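Local coordinates for hypothetical protein (Exiguobacterium sibiricum, PDB 2HKV) that is of unknown function but carries a bound nickel ion on a helical fold of the DinB superfamily, consistent with a metal-dependent role, at residues A[12-23]-A[125-136]. Numbering follows the deposited sequence.
Sequences HVGVGVRTTRDL and LYHHRSQLLDYL. With NI (nickel (II) ion), chain B.
Leu23 and Arg129 are the two knobs of a knobs-into-holes seam in the DinB helical bundle, where segments 12-23 and 125-136, on helices 4-26 and 114-138, run in the same direction with their axes 25° apart. Leu23 drops into a hole walled by Arg129, Leu132, Leu133 and Leu136; its CD2 lies 4.1 Å from Leu133 CD1, while CB rests against Leu132. Arg129 is the reciprocal knob, seated among Gly16, Thr19, Thr20 and Leu23. Its chain leaves with CG opposite the backbone N (chi1 -172°), runs past Thr20 OG1, then bends at chi3 to bring NH1 to Thr19 OG1, 2.8 Å away and in the guanidinium plane. Leu147 O, near the C-terminus, takes a second bond from NH1, and Phe148 adds a cation-pi contact. An alanine here would probably open a gap between Gly16 and Leu23 and leave Thr19 OG1 and Leu147 O without the guanidinium donor. Gly16 provides the hollow for Leu125 CD2, 3.9 Å from Gly16 CA, where a side chain would collide. The ring of His128 leads away from the seam, and its NE2 binds nickel with His49 and His124. At the N-terminal end of both segments, Tyr126 OH donates to His12 O at 2.6 Å, reaching that carbonyl from the face opposite Gly16 N.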
loop_
_atom_site.group_PDB
_atom_site.type_symbol
_atom_site.label_atom_id
_atom_site.label_comp_id
_atom_site.label_asym_id
_atom_site.label_seq_id
_atom_site.Cartn_x
_atom_site.Cartn_y
_atom_site.Cartn_z
ATOM N N HIS A 12 8.460 6.514 -5.269
ATOM C CA HIS A 12 7.377 6.116 -4.387
ATOM C C HIS A 12 7.814 5.113 -3.355
ATOM O O HIS A 12 7.393 5.192 -2.182
ATOM C CB HIS A 12 6.138 5.683 -5.219
ATOM C CG HIS A 12 5.509 6.824 -5.954
ATOM N ND1 HIS A 12 4.638 7.716 -5.332
ATOM C CD2 HIS A 12 5.666 7.275 -7.220
ATOM C CE1 HIS A 12 4.318 8.670 -6.192
ATOM N NE2 HIS A 12 4.936 8.445 -7.334
ATOM N N VAL A 13 8.692 4.179 -3.708
ATOM C CA VAL A 13 9.233 3.303 -2.675
ATOM C C VAL A 13 10.167 4.091 -1.733
ATOM O O VAL A 13 10.174 3.888 -0.523
ATOM C CB VAL A 13 9.940 2.018 -3.215
ATOM C CG1 VAL A 13 10.420 1.195 -2.027
ATOM C CG2 VAL A 13 9.017 1.167 -4.070
ATOM N N GLY A 14 10.922 5.041 -2.264
ATOM C CA GLY A 14 11.747 5.914 -1.393
ATOM C C GLY A 14 10.904 6.708 -0.384
ATOM O O GLY A 14 11.303 6.898 0.783
ATOM N N VAL A 15 9.744 7.209 -0.809
ATOM C CA VAL A 15 8.846 7.892 0.124
ATOM C C VAL A 15 8.419 6.931 1.196
ATOM O O VAL A 15 8.406 7.268 2.381
ATOM C CB VAL A 15 7.512 8.432 -0.530
ATOM C CG1 VAL A 15 6.518 8.880 0.536
ATOM C CG2 VAL A 15 7.756 9.578 -1.573
ATOM N N GLY A 16 7.962 5.759 0.757
ATOM C CA GLY A 16 7.597 4.676 1.666
ATOM C C GLY A 16 8.658 4.394 2.697
ATOM O O GLY A 16 8.371 4.258 3.885
ATOM N N VAL A 17 9.898 4.316 2.267
ATOM C CA VAL A 17 10.984 3.989 3.161
ATOM C C VAL A 17 11.303 5.153 4.091
ATOM O O VAL A 17 11.455 4.958 5.285
ATOM C CB VAL A 17 12.242 3.590 2.367
ATOM C CG1 VAL A 17 13.496 3.528 3.291
ATOM C CG2 VAL A 17 12.002 2.250 1.651
ATOM N N ARG A 18 11.379 6.373 3.563
ATOM C CA ARG A 18 11.705 7.480 4.457
ATOM C C ARG A 18 10.639 7.764 5.516
ATOM O O ARG A 18 10.968 8.051 6.687
ATOM C CB ARG A 18 12.009 8.731 3.692
ATOM C CG ARG A 18 13.278 8.555 2.879
ATOM C CD ARG A 18 13.727 9.821 2.236
ATOM N NE ARG A 18 12.664 10.372 1.420
ATOM C CZ ARG A 18 12.508 10.181 0.110
ATOM N NH1 ARG A 18 13.363 9.423 -0.614
ATOM N NH2 ARG A 18 11.457 10.765 -0.476
ATOM N N THR A 19 9.370 7.686 5.122
ATOM C CA THR A 19 8.281 7.821 6.090
ATOM C C THR A 19 8.253 6.689 7.084
ATOM O O THR A 19 8.036 6.930 8.257
ATOM C CB THR A 19 6.923 8.000 5.424
ATOM O OG1 THR A 19 6.654 6.905 4.530
ATOM C CG2 THR A 19 6.863 9.390 4.649
ATOM N N THR A 20 8.529 5.454 6.678
ATOM C CA THR A 20 8.624 4.359 7.626
ATOM C C THR A 20 9.730 4.569 8.642
ATOM O O THR A 20 9.520 4.312 9.852
ATOM C CB THR A 20 8.780 2.998 6.929
ATOM O OG1 THR A 20 7.641 2.791 6.092
ATOM C CG2 THR A 20 8.882 1.823 7.935
ATOM N N ARG A 21 10.876 5.057 8.167
ATOM C CA ARG A 21 12.018 5.343 9.028
ATOM C C ARG A 21 11.577 6.356 10.095
ATOM O O ARG A 21 11.864 6.193 11.276
ATOM C CB ARG A 21 13.213 5.853 8.202
ATOM C CG ARG A 21 14.513 5.775 8.893
ATOM C CD ARG A 21 15.600 6.548 8.123
ATOM N NE ARG A 21 15.817 5.956 6.801
ATOM C CZ ARG A 21 15.896 6.626 5.653
ATOM N NH1 ARG A 21 15.792 7.954 5.606
ATOM N NH2 ARG A 21 16.103 5.954 4.524
ATOM N N ASP A 22 10.839 7.391 9.682
ATOM C CA ASP A 22 10.393 8.414 10.623
ATOM C C ASP A 22 9.445 7.819 11.646
ATOM O O ASP A 22 9.551 8.118 12.850
ATOM C CB ASP A 22 9.701 9.559 9.902
ATOM C CG ASP A 22 10.658 10.373 9.035
ATOM O OD1 ASP A 22 11.883 10.429 9.372
ATOM O OD2 ASP A 22 10.175 10.965 8.026
ATOM N N LEU A 23 8.543 6.943 11.185
ATOM C CA LEU A 23 7.575 6.335 12.112
ATOM C C LEU A 23 8.283 5.488 13.163
ATOM O O LEU A 23 7.953 5.588 14.333
ATOM C CB LEU A 23 6.516 5.476 11.384
ATOM C CG LEU A 23 5.416 6.194 10.579
ATOM C CD1 LEU A 23 4.563 5.149 9.815
ATOM C CD2 LEU A 23 4.505 7.028 11.491
ATOM N N LEU A 125 4.979 -2.973 1.118
ATOM C CA LEU A 125 5.509 -1.940 1.986
ATOM C C LEU A 125 4.439 -0.921 2.454
ATOM O O LEU A 125 4.301 -0.653 3.678
ATOM C CB LEU A 125 6.700 -1.204 1.333
ATOM C CG LEU A 125 7.409 -0.185 2.238
ATOM C CD1 LEU A 125 8.311 -0.877 3.249
ATOM C CD2 LEU A 125 8.209 0.827 1.344
ATOM N N TYR A 126 3.647 -0.430 1.539
ATOM C CA TYR A 126 2.576 0.527 1.838
ATOM C C TYR A 126 1.482 -0.132 2.649
ATOM O O TYR A 126 0.941 0.494 3.535
ATOM C CB TYR A 126 2.044 1.173 0.535
ATOM C CG TYR A 126 2.869 2.394 0.119
ATOM C CD1 TYR A 126 4.059 2.229 -0.618
ATOM C CD2 TYR A 126 2.440 3.669 0.390
ATOM C CE1 TYR A 126 4.856 3.291 -0.977
ATOM C CE2 TYR A 126 3.196 4.760 0.009
ATOM C CZ TYR A 126 4.373 4.574 -0.723
ATOM O OH TYR A 126 5.105 5.673 -1.092
ATOM N N HIS A 127 1.191 -1.411 2.417
ATOM C CA HIS A 127 0.253 -2.175 3.275
ATOM C C HIS A 127 0.686 -2.128 4.759
ATOM O O HIS A 127 -0.090 -1.810 5.647
ATOM C CB HIS A 127 0.155 -3.621 2.762
ATOM C CG HIS A 127 -0.630 -4.559 3.645
ATOM N ND1 HIS A 127 -2.008 -4.602 3.640
ATOM C CD2 HIS A 127 -0.226 -5.459 4.575
ATOM C CE1 HIS A 127 -2.423 -5.513 4.512
ATOM N NE2 HIS A 127 -1.365 -6.042 5.105
ATOM N N HIS A 128 1.939 -2.482 5.034
ATOM C CA HIS A 128 2.367 -2.520 6.392
ATOM C C HIS A 128 2.732 -1.179 6.977
ATOM O O HIS A 128 2.617 -1.033 8.205
ATOM C CB HIS A 128 3.492 -3.524 6.622
ATOM C CG HIS A 128 3.085 -4.940 6.419
ATOM N ND1 HIS A 128 2.184 -5.581 7.246
ATOM C CD2 HIS A 128 3.503 -5.854 5.526
ATOM C CE1 HIS A 128 2.080 -6.845 6.847
ATOM N NE2 HIS A 128 2.814 -7.017 5.757
ATOM N N ARG A 129 3.149 -0.196 6.177
ATOM C CA ARG A 129 3.348 1.158 6.695
ATOM C C ARG A 129 2.008 1.664 7.271
ATOM O O ARG A 129 1.928 2.283 8.365
ATOM C CB ARG A 129 3.791 2.089 5.604
ATOM C CG ARG A 129 4.193 3.480 6.123
ATOM C CD ARG A 129 4.472 4.496 5.022
ATOM N NE ARG A 129 3.252 4.827 4.278
ATOM C CZ ARG A 129 3.086 5.935 3.572
ATOM N NH1 ARG A 129 4.061 6.811 3.453
ATOM N NH2 ARG A 129 1.948 6.115 2.924
ATOM N N SER A 130 0.919 1.402 6.536
ATOM C CA SER A 130 -0.435 1.760 6.996
ATOM C C SER A 130 -0.776 1.083 8.319
ATOM O O SER A 130 -1.324 1.734 9.274
ATOM C CB SER A 130 -1.475 1.384 5.943
ATOM O OG SER A 130 -2.743 1.939 6.262
ATOM N N GLN A 131 -0.475 -0.212 8.414
ATOM C CA GLN A 131 -0.724 -0.954 9.652
ATOM C C GLN A 131 -0.008 -0.276 10.830
ATOM O O GLN A 131 -0.621 -0.063 11.916
ATOM C CB GLN A 131 -0.196 -2.357 9.515
ATOM C CG GLN A 131 -0.570 -3.273 10.620
ATOM C CD GLN A 131 -0.215 -4.716 10.314
ATOM O OE1 GLN A 131 0.345 -5.022 9.262
ATOM N NE2 GLN A 131 -0.575 -5.634 11.242
ATOM N N LEU A 132 1.275 0.042 10.629
ATOM C CA LEU A 132 2.090 0.649 11.700
ATOM C C LEU A 132 1.490 1.975 12.062
ATOM O O LEU A 132 1.351 2.297 13.263
ATOM C CB LEU A 132 3.578 0.799 11.307
ATOM C CG LEU A 132 4.469 1.436 12.393
ATOM C CD1 LEU A 132 4.412 0.637 13.769
ATOM C CD2 LEU A 132 5.896 1.623 11.799
ATOM N N LEU A 133 1.079 2.737 11.058
ATOM C CA LEU A 133 0.469 4.032 11.335
ATOM C C LEU A 133 -0.833 3.875 12.192
ATOM O O LEU A 133 -1.065 4.628 13.193
ATOM C CB LEU A 133 0.165 4.740 10.026
ATOM C CG LEU A 133 -0.494 6.119 10.087
ATOM C CD1 LEU A 133 0.559 7.167 10.366
ATOM C CD2 LEU A 133 -1.187 6.384 8.710
ATOM N N ASP A 134 -1.668 2.914 11.817
ATOM C CA ASP A 134 -2.899 2.643 12.579
ATOM C C ASP A 134 -2.570 2.240 14.026
ATOM O O ASP A 134 -3.242 2.679 14.949
ATOM C CB ASP A 134 -3.723 1.531 11.965
ATOM C CG ASP A 134 -4.387 1.924 10.670
ATOM O OD1 ASP A 134 -4.471 3.149 10.367
ATOM O OD2 ASP A 134 -4.853 0.968 9.963
ATOM N N TYR A 135 -1.543 1.420 14.214
ATOM C CA TYR A 135 -1.153 1.019 15.546
ATOM C C TYR A 135 -0.747 2.232 16.389
ATOM O O TYR A 135 -1.156 2.340 17.547
ATOM C CB TYR A 135 0.059 0.106 15.523
ATOM C CG TYR A 135 -0.188 -1.350 15.211
ATOM C CD1 TYR A 135 -1.368 -1.783 14.632
ATOM C CD2 TYR A 135 0.790 -2.293 15.490
ATOM C CE1 TYR A 135 -1.558 -3.123 14.303
ATOM C CE2 TYR A 135 0.597 -3.629 15.204
ATOM C CZ TYR A 135 -0.579 -4.043 14.617
ATOM O OH TYR A 135 -0.751 -5.378 14.325
ATOM N N LEU A 136 0.118 3.082 15.833
ATOM C CA LEU A 136 0.627 4.216 16.602
ATOM C C LEU A 136 -0.527 5.169 16.903
ATOM O O LEU A 136 -0.653 5.637 18.004
ATOM C CB LEU A 136 1.793 4.922 15.865
ATOM C CG LEU A 136 3.092 4.102 15.746
ATOM C CD1 LEU A 136 4.230 4.993 15.141
ATOM C CD2 LEU A 136 3.552 3.388 16.990
HETATM NI NI NI B . 3.406 -8.853 5.033
HETATM O O HOH W 1 3.790 7.887 -2.683
HETATM O O HOH W 2 2.391 -9.926 6.734
HETATM O O HOH W 3 3.831 -10.774 4.368
#